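Local coordinates for pili retraction protein PilT (Thermus thermophilus, PDB 5FL3) that binds ADP and probably hydrolyses ATP to power retraction of type IV pili, at residues A[105-113]-A[170-178]; A[12-20]-A[82-90]. All blocks are in the same frame, centred on the assembly; numbering follows the deposited sequence.

Interaction 1: A[105-113]-A[170-178]; sequences MRVVSEVIP and DPIEFLHKH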
loop_
_atom_site.group_PDB
_atom_site.type_symbol
_atom_site.label_atom_id
_atom_site.label_comp_id
_atom_site.label_asym_id
_atom_site.label_seq_id
_atom_site.Cartn_x
_atom_site.Cartn_y
_atom_site.Cartn_z
ATOM N N MET A 105 10.350 10.070 11.871
ATOM C CA MET A 105 11.093 8.883 11.506
ATOM C C MET A 105 10.138 7.783 11.072
ATOM O O MET A 105 9.188 7.470 11.803
ATOM C CB MET A 105 11.934 8.428 12.684
ATOM C CG MET A 105 12.655 9.574 13.333
ATOM S SD MET A 105 13.733 9.024 14.655
ATOM C CE MET A 105 14.759 7.823 13.807
ATOM N N ARG A 106 10.366 7.217 9.887
ATOM C CA ARG A 106 9.571 6.068 9.431
ATOM C C ARG A 106 10.366 4.759 9.503
ATOM O O ARG A 106 11.513 4.688 9.047
ATOM C CB ARG A 106 9.075 6.294 8.003
ATOM C CG ARG A 106 8.280 5.131 7.437
ATOM C CD ARG A 106 7.806 5.456 6.032
ATOM N NE ARG A 106 8.926 5.919 5.212
ATOM C CZ ARG A 106 9.755 5.110 4.554
ATOM N NH1 ARG A 106 9.582 3.791 4.612
ATOM N NH2 ARG A 106 10.756 5.619 3.840
ATOM N N VAL A 107 9.776 3.721 10.077
ATOM C CA VAL A 107 10.470 2.438 10.109
ATOM C C VAL A 107 10.345 1.719 8.766
ATOM O O VAL A 107 9.246 1.528 8.279
ATOM C CB VAL A 107 9.935 1.518 11.217
ATOM C CG1 VAL A 107 10.761 0.213 11.282
ATOM C CG2 VAL A 107 9.932 2.246 12.560
ATOM N N VAL A 108 11.475 1.359 8.159
ATOM C CA VAL A 108 11.491 0.536 6.945
ATOM C C VAL A 108 11.559 -0.908 7.407
ATOM O O VAL A 108 12.598 -1.337 7.897
ATOM C CB VAL A 108 12.717 0.854 6.028
ATOM C CG1 VAL A 108 12.551 0.238 4.648
ATOM C CG2 VAL A 108 12.956 2.365 5.920
ATOM N N SER A 109 10.477 -1.669 7.302
ATOM C CA SER A 109 10.539 -3.018 7.859
ATOM C C SER A 109 11.101 -4.037 6.887
ATOM O O SER A 109 10.947 -3.923 5.668
ATOM C CB SER A 109 9.176 -3.510 8.329
ATOM O OG SER A 109 9.345 -4.636 9.204
ATOM N N GLU A 110 11.756 -5.037 7.455
ATOM C CA GLU A 110 12.298 -6.128 6.678
ATOM C C GLU A 110 11.556 -7.393 7.022
ATOM O O GLU A 110 11.940 -8.474 6.612
ATOM C CB GLU A 110 13.778 -6.288 6.953
ATOM C CG GLU A 110 14.490 -4.968 7.109
ATOM C CD GLU A 110 15.985 -5.156 7.179
ATOM O OE1 GLU A 110 16.495 -5.996 6.395
ATOM O OE2 GLU A 110 16.634 -4.480 8.020
ATOM N N VAL A 111 10.482 -7.244 7.786
ATOM C CA VAL A 111 9.695 -8.383 8.227
ATOM C C VAL A 111 8.330 -8.358 7.550
ATOM O O VAL A 111 7.523 -7.461 7.790
ATOM C CB VAL A 111 9.529 -8.397 9.760
ATOM C CG1 VAL A 111 8.492 -9.424 10.168
ATOM C CG2 VAL A 111 10.871 -8.674 10.431
ATOM N N ILE A 112 8.087 -9.354 6.706
ATOM C CA ILE A 112 6.912 -9.381 5.864
ATOM C C ILE A 112 5.841 -10.292 6.417
ATOM O O ILE A 112 6.044 -11.495 6.536
ATOM C CB ILE A 112 7.244 -9.840 4.444
ATOM C CG1 ILE A 112 8.126 -8.797 3.753
ATOM C CG2 ILE A 112 5.952 -10.111 3.656
ATOM C CD1 ILE A 112 8.670 -9.261 2.419
ATOM N N PRO A 113 4.682 -9.713 6.737
ATOM C CA PRO A 113 3.567 -10.471 7.302
ATOM C C PRO A 113 3.077 -11.536 6.326
ATOM O O PRO A 113 3.188 -11.341 5.114
ATOM C CB PRO A 113 2.498 -9.392 7.529
ATOM C CG PRO A 113 3.253 -8.088 7.542
ATOM C CD PRO A 113 4.355 -8.284 6.571
ATOM N N ASP A 170 7.933 5.044 -3.758
ATOM C CA ASP A 170 8.038 6.393 -3.240
ATOM C C ASP A 170 7.284 6.540 -1.919
ATOM O O ASP A 170 6.109 6.933 -1.915
ATOM C CB ASP A 170 7.506 7.394 -4.268
ATOM C CG ASP A 170 7.708 8.827 -3.839
ATOM O OD1 ASP A 170 8.456 9.056 -2.864
ATOM O OD2 ASP A 170 7.144 9.727 -4.490
ATOM N N PRO A 171 7.951 6.207 -0.799
ATOM C CA PRO A 171 9.316 5.647 -0.699
ATOM C C PRO A 171 9.308 4.100 -0.611
ATOM O O PRO A 171 8.234 3.495 -0.664
ATOM C CB PRO A 171 9.826 6.246 0.614
ATOM C CG PRO A 171 8.567 6.221 1.487
ATOM C CD PRO A 171 7.359 6.394 0.540
ATOM N N ILE A 172 10.470 3.470 -0.462
ATOM C CA ILE A 172 10.500 2.024 -0.210
ATOM C C ILE A 172 10.003 1.752 1.198
ATOM O O ILE A 172 10.581 2.266 2.155
ATOM C CB ILE A 172 11.908 1.411 -0.360
ATOM C CG1 ILE A 172 12.420 1.572 -1.783
ATOM C CG2 ILE A 172 11.876 -0.065 0.006
ATOM C CD1 ILE A 172 13.816 1.110 -1.964
ATOM N N GLU A 173 8.938 0.958 1.318
ATOM C CA GLU A 173 8.302 0.692 2.606
ATOM C C GLU A 173 8.794 -0.625 3.200
ATOM O O GLU A 173 8.940 -0.753 4.411
ATOM C CB GLU A 173 6.767 0.671 2.466
ATOM C CG GLU A 173 6.107 2.005 2.018
ATOM C CD GLU A 173 6.138 3.083 3.099
ATOM O OE1 GLU A 173 6.591 2.767 4.234
ATOM O OE2 GLU A 173 5.726 4.247 2.815
ATOM N N PHE A 174 9.054 -1.595 2.335
ATOM C CA PHE A 174 9.569 -2.903 2.735
ATOM C C PHE A 174 10.847 -3.236 1.981
ATOM O O PHE A 174 10.936 -2.985 0.775
ATOM C CB PHE A 174 8.532 -3.987 2.477
ATOM C CG PHE A 174 7.377 -3.936 3.409
ATOM C CD1 PHE A 174 7.421 -4.608 4.621
ATOM C CD2 PHE A 174 6.245 -3.208 3.086
ATOM C CE1 PHE A 174 6.355 -4.558 5.488
ATOM C CE2 PHE A 174 5.179 -3.152 3.948
ATOM C CZ PHE A 174 5.231 -3.823 5.151
ATOM N N LEU A 175 11.829 -3.798 2.688
ATOM C CA LEU A 175 13.063 -4.280 2.062
ATOM C C LEU A 175 13.009 -5.790 1.813
ATOM O O LEU A 175 12.823 -6.586 2.740
ATOM C CB LEU A 175 14.270 -3.938 2.923
ATOM C CG LEU A 175 14.513 -2.444 3.035
ATOM C CD1 LEU A 175 15.567 -2.168 4.099
ATOM C CD2 LEU A 175 14.919 -1.873 1.679
ATOM N N HIS A 176 13.162 -6.179 0.555
ATOM C CA HIS A 176 13.177 -7.592 0.196
ATOM C C HIS A 176 14.596 -8.062 0.007
ATOM O O HIS A 176 15.425 -7.353 -0.577
ATOM C CB HIS A 176 12.399 -7.850 -1.090
ATOM C CG HIS A 176 10.951 -7.503 -1.004
ATOM N ND1 HIS A 176 9.996 -8.398 -0.574
ATOM C CD2 HIS A 176 10.288 -6.362 -1.305
ATOM C CE1 HIS A 176 8.806 -7.825 -0.621
ATOM N NE2 HIS A 176 8.957 -6.586 -1.057
ATOM N N LYS A 177 14.889 -9.256 0.496
ATOM C CA LYS A 177 16.159 -9.865 0.154
ATOM C C LYS A 177 15.946 -10.813 -1.030
ATOM O O LYS A 177 14.820 -11.174 -1.352
ATOM C CB LYS A 177 16.768 -10.578 1.361
ATOM C CG LYS A 177 15.938 -11.698 1.893
ATOM C CD LYS A 177 16.510 -12.233 3.186
ATOM C CE LYS A 177 15.714 -13.440 3.676
ATOM N NZ LYS A 177 15.922 -14.640 2.799
ATOM N N HIS A 178 17.029 -11.148 -1.709
ATOM C CA HIS A 178 17.022 -12.148 -2.772
ATOM C C HIS A 178 16.623 -13.501 -2.169
ATOM O O HIS A 178 17.127 -13.905 -1.120
ATOM C CB HIS A 178 18.411 -12.177 -3.448
ATOM C CG HIS A 178 18.705 -13.408 -4.254
ATOM N ND1 HIS A 178 18.072 -13.698 -5.448
ATOM C CD2 HIS A 178 19.611 -14.403 -4.060
ATOM C CE1 HIS A 178 18.554 -14.829 -5.939
ATOM N NE2 HIS A 178 19.488 -15.277 -5.112
#

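Interaction 2: A[12-20]-A[82-90]; sequences LVEMLKAMV and YTIPGVARF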
loop_
_atom_site.group_PDB
_atom_site.type_symbol
_atom_site.label_atom_id
_atom_site.label_comp_id
_atom_site.label_asym_id
_atom_site.label_seq_id
_atom_site.Cartn_x
_atom_site.Cartn_y
_atom_site.Cartn_z
ATOM N N LEU A 12 18.332 7.603 23.807
ATOM C CA LEU A 12 17.670 7.761 22.516
ATOM C C LEU A 12 17.519 6.423 21.834
ATOM O O LEU A 12 16.404 6.000 21.482
ATOM C CB LEU A 12 18.461 8.704 21.603
ATOM C CG LEU A 12 17.919 8.879 20.182
ATOM C CD1 LEU A 12 16.525 9.485 20.243
ATOM C CD2 LEU A 12 18.839 9.743 19.318
ATOM N N VAL A 13 18.659 5.762 21.662
ATOM C CA VAL A 13 18.708 4.488 20.975
ATOM C C VAL A 13 17.810 3.476 21.666
ATOM O O VAL A 13 17.152 2.668 21.014
ATOM C CB VAL A 13 20.143 3.973 20.897
ATOM C CG1 VAL A 13 20.175 2.511 20.459
ATOM C CG2 VAL A 13 20.930 4.851 19.940
ATOM N N GLU A 14 17.754 3.561 22.989
ATOM C CA GLU A 14 16.902 2.678 23.762
ATOM C C GLU A 14 15.425 2.996 23.555
ATOM O O GLU A 14 14.610 2.087 23.338
ATOM C CB GLU A 14 17.283 2.749 25.246
ATOM C CG GLU A 14 18.101 1.532 25.711
ATOM C CD GLU A 14 19.070 1.845 26.842
ATOM O OE1 GLU A 14 18.735 2.670 27.722
ATOM O OE2 GLU A 14 20.178 1.269 26.842
ATOM N N MET A 15 15.080 4.280 23.609
ATOM C CA MET A 15 13.705 4.715 23.337
ATOM C C MET A 15 13.196 4.294 21.950
ATOM O O MET A 15 12.101 3.716 21.832
ATOM C CB MET A 15 13.590 6.226 23.467
ATOM C CG MET A 15 12.176 6.745 23.250
ATOM S SD MET A 15 12.143 8.541 23.144
ATOM C CE MET A 15 13.178 8.790 21.689
ATOM N N LEU A 16 13.990 4.601 20.918
ATOM C CA LEU A 16 13.696 4.190 19.550
ATOM C C LEU A 16 13.454 2.691 19.470
ATOM O O LEU A 16 12.484 2.231 18.846
ATOM C CB LEU A 16 14.831 4.595 18.604
ATOM C CG LEU A 16 15.023 6.093 18.316
ATOM C CD1 LEU A 16 16.295 6.329 17.526
ATOM C CD2 LEU A 16 13.856 6.669 17.553
ATOM N N LYS A 17 14.330 1.935 20.122
ATOM C CA LYS A 17 14.255 0.480 20.117
ATOM C C LYS A 17 12.962 0.010 20.799
ATOM O O LYS A 17 12.290 -0.902 20.319
ATOM C CB LYS A 17 15.501 -0.110 20.794
ATOM C CG LYS A 17 15.649 -1.639 20.715
ATOM C CD LYS A 17 17.116 -2.074 20.949
ATOM C CE LYS A 17 17.245 -3.416 21.682
ATOM N NZ LYS A 17 18.682 -3.813 21.846
ATOM N N ALA A 18 12.601 0.650 21.903
ATOM C CA ALA A 18 11.346 0.325 22.564
ATOM C C ALA A 18 10.154 0.665 21.660
ATOM O O ALA A 18 9.224 -0.147 21.506
ATOM C CB ALA A 18 11.239 1.061 23.884
ATOM N N MET A 19 10.192 1.860 21.064
ATOM C CA MET A 19 9.163 2.276 20.110
ATOM C C MET A 19 8.994 1.263 18.969
ATOM O O MET A 19 7.873 0.833 18.664
ATOM C CB MET A 19 9.478 3.679 19.554
ATOM C CG MET A 19 9.374 4.763 20.629
ATOM S SD MET A 19 9.492 6.470 20.094
ATOM C CE MET A 19 11.127 6.479 19.476
ATOM N N VAL A 20 10.101 0.859 18.357
ATOM C CA VAL A 20 10.006 -0.130 17.293
ATOM C C VAL A 20 9.387 -1.441 17.796
ATOM O O VAL A 20 8.523 -2.017 17.126
ATOM C CB VAL A 20 11.378 -0.413 16.668
ATOM C CG1 VAL A 20 11.250 -1.483 15.607
ATOM C CG2 VAL A 20 11.971 0.867 16.085
ATOM N N TYR A 82 18.767 6.259 8.549
ATOM C CA TYR A 82 19.469 6.021 9.790
ATOM C C TYR A 82 19.182 4.607 10.275
ATOM O O TYR A 82 18.039 4.150 10.243
ATOM C CB TYR A 82 19.074 7.051 10.838
ATOM C CG TYR A 82 19.548 6.687 12.223
ATOM C CD1 TYR A 82 20.862 6.926 12.616
ATOM C CD2 TYR A 82 18.683 6.102 13.138
ATOM C CE1 TYR A 82 21.298 6.584 13.875
ATOM C CE2 TYR A 82 19.111 5.758 14.401
ATOM C CZ TYR A 82 20.417 5.999 14.764
ATOM O OH TYR A 82 20.833 5.656 16.030
ATOM N N THR A 83 20.220 3.907 10.715
ATOM C CA THR A 83 20.037 2.525 11.132
ATOM C C THR A 83 20.488 2.248 12.560
ATOM O O THR A 83 21.565 2.662 12.970
ATOM C CB THR A 83 20.788 1.597 10.209
ATOM O OG1 THR A 83 20.598 2.043 8.867
ATOM C CG2 THR A 83 20.271 0.172 10.362
ATOM N N ILE A 84 19.647 1.565 13.324
ATOM C CA ILE A 84 20.101 1.000 14.580
ATOM C C ILE A 84 20.341 -0.484 14.328
ATOM O O ILE A 84 19.383 -1.268 14.232
ATOM C CB ILE A 84 19.098 1.189 15.717
ATOM C CG1 ILE A 84 18.742 2.661 15.880
ATOM C CG2 ILE A 84 19.664 0.653 17.029
ATOM C CD1 ILE A 84 17.697 2.878 16.943
ATOM N N PRO A 85 21.623 -0.866 14.184
ATOM C CA PRO A 85 22.027 -2.226 13.799
ATOM C C PRO A 85 21.226 -3.311 14.509
ATOM O O PRO A 85 21.147 -3.337 15.736
ATOM C CB PRO A 85 23.499 -2.264 14.195
ATOM C CG PRO A 85 23.956 -0.846 13.941
ATOM C CD PRO A 85 22.792 0.011 14.401
ATOM N N GLY A 86 20.585 -4.164 13.720
ATOM C CA GLY A 86 19.835 -5.276 14.259
ATOM C C GLY A 86 18.593 -4.868 15.010
ATOM O O GLY A 86 18.074 -5.635 15.812
ATOM N N VAL A 87 18.103 -3.660 14.751
ATOM C CA VAL A 87 16.867 -3.190 15.383
ATOM C C VAL A 87 15.872 -2.691 14.332
ATOM O O VAL A 87 14.763 -3.216 14.209
ATOM C CB VAL A 87 17.158 -2.078 16.409
ATOM C CG1 VAL A 87 15.873 -1.583 17.039
ATOM C CG2 VAL A 87 18.114 -2.585 17.479
ATOM N N ALA A 88 16.279 -1.686 13.567
ATOM C CA ALA A 88 15.428 -1.143 12.527
ATOM C C ALA A 88 16.213 -0.268 11.581
ATOM O O ALA A 88 17.311 0.209 11.909
ATOM C CB ALA A 88 14.296 -0.349 13.129
ATOM N N ARG A 89 15.627 -0.067 10.403
ATOM C CA ARG A 89 16.053 0.955 9.456
ATOM C C ARG A 89 14.985 2.024 9.395
ATOM O O ARG A 89 13.784 1.705 9.309
ATOM C CB ARG A 89 16.285 0.376 8.063
ATOM C CG ARG A 89 17.240 -0.800 8.002
ATOM C CD ARG A 89 17.949 -0.822 6.665
ATOM N NE ARG A 89 18.694 -2.059 6.450
ATOM C CZ ARG A 89 19.435 -2.308 5.371
ATOM N NH1 ARG A 89 19.550 -1.396 4.402
ATOM N NH2 ARG A 89 20.074 -3.469 5.260
ATOM N N PHE A 90 15.434 3.282 9.434
ATOM C CA PHE A 90 14.568 4.460 9.418
ATOM C C PHE A 90 14.876 5.351 8.234
ATOM O O PHE A 90 16.031 5.523 7.867
ATOM C CB PHE A 90 14.729 5.301 10.698
ATOM C CG PHE A 90 14.496 4.545 11.980
ATOM C CD1 PHE A 90 13.216 4.445 12.526
ATOM C CD2 PHE A 90 15.558 3.952 12.654
ATOM C CE1 PHE A 90 12.991 3.751 13.726
ATOM C CE2 PHE A 90 15.346 3.246 13.854
ATOM C CZ PHE A 90 14.057 3.147 14.385
#

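Interaction 1: A[105-113]-A[170-178]
Ser109 and Phe174 are bridged backbone to backbone near the end of strand 100-108, where the two segments run side by side in the same direction. The Leu175 amide gives the firmer bond, N to Ser109 O at 3.1 Å and nearly straight (164°). A weak one from Ser109 N to Glu173 O accompanies it, so that Ser109 grips the residues before and after Phe174. Ser109 OG accepts from Val111 N (3.2 Å), an ST turn at the start of the loop.

Polar side-chain contacts centre on Arg106. Its CG lies anti to the backbone N, and a bend at chi3 (51°) swings the guanidinium toward the facing loop. NH1 donates to Ile172 O at 3.1 Å, with the acceptor tilted from the guanidinium plane, and also makes a weak bond within a salt bridge to Glu173 OE1 (3.2 Å); the carboxylate is turned 72° from the guanidinium. Pro171 CG covers one guanidinium face, offset toward its rim.

Van der Waals contacts complete the interface. Val108 CG1 reaches Leu175 CG (3.7 Å), and Ile112 CD1 lies obliquely at the His176 ring, 3.4 Å from CE1. The Phe174 ring meets Val111 O at its edge, while Ile112 CG1 approaches obliquely.

Glu173 also touches the ADP-binding Ser147, and Pro113 lies beside Leu118, another residue of that pocket. The sequence DPIEF fits the Asp box of secretion ATPases, and the contact docks the linker leaving the N-terminal sheet onto this nucleotide-site loop of the RecA-like domain.

Interaction 2: A[12-20]-A[82-90]
The helix segment 12-20, bearing Val13, Leu16 and Val20, passes over strand 82-84 and its Ile84 almost at a right angle (-85°), the two axes 10.5 Å apart. In the facing hairpin, a classic beta bulge sets Val87 and Ala88 together opposite Ile84, and Ile84 O takes the amides of both.

Ile84 sits against the first turn of the segment and serves two helix residues with different branches: CD1 meets Leu16 CB at 3.7 Å, while CG2 lies 3.9 Å from Val13 CG1, the two side chains running alongside in opposite senses. Leu16 CD1 also approaches the Tyr82 ring obliquely, 4.2 Å from CE2. Beside them the aliphatic part of Lys17 lies across Val87, its CD 3.6 Å from Val87 CG2, at the more exposed border of the contact.

Val20 is directed at the hairpin. With CG1 anti to the backbone N (chi1 178°), its CG2 is left to meet the Phe90 ring at the edge, 3.5 Å from CZ, and both methyls rest on Ala88 CB. An alanine here would remove both methyls and is likely to leave a gap between helix and sheet, with the Phe90 edge less firmly held.

Around this packing, Leu12 and Tyr82 touch helix 53-63. Leu16 and Phe90 reach Met105 of strand 100-108 and Ile27 of strand 26-30, so helix 11-21 covers one face of the N-terminal antiparallel sheet.

Overall arrangement
The two contacts, whose centres are about 14 Å apart, meet through neighbouring strands 88-97 and 100-108 of the N-terminal sheet. Arg89 O of interaction 2 probably accepts a hydrogen bond from Val108 N of interaction 1 (2.6 Å), and Phe90 CE1 packs on Val107 CG2 at 3.6 Å. A long, weak ion pair, Arg89 NE to Glu110 OE2, adds to the join. In sequence the two follow one another: both segments of 12-20/82-90 come before 105-113. Their relation to the nucleotide differs: the Phe174 side chain comes within about 5 Å of ADP, whereas that of Val20 stays about 12 Å away. Interaction 2 thus packs the N-terminal domain internally, and interaction 1 joins that domain to the nucleotide site.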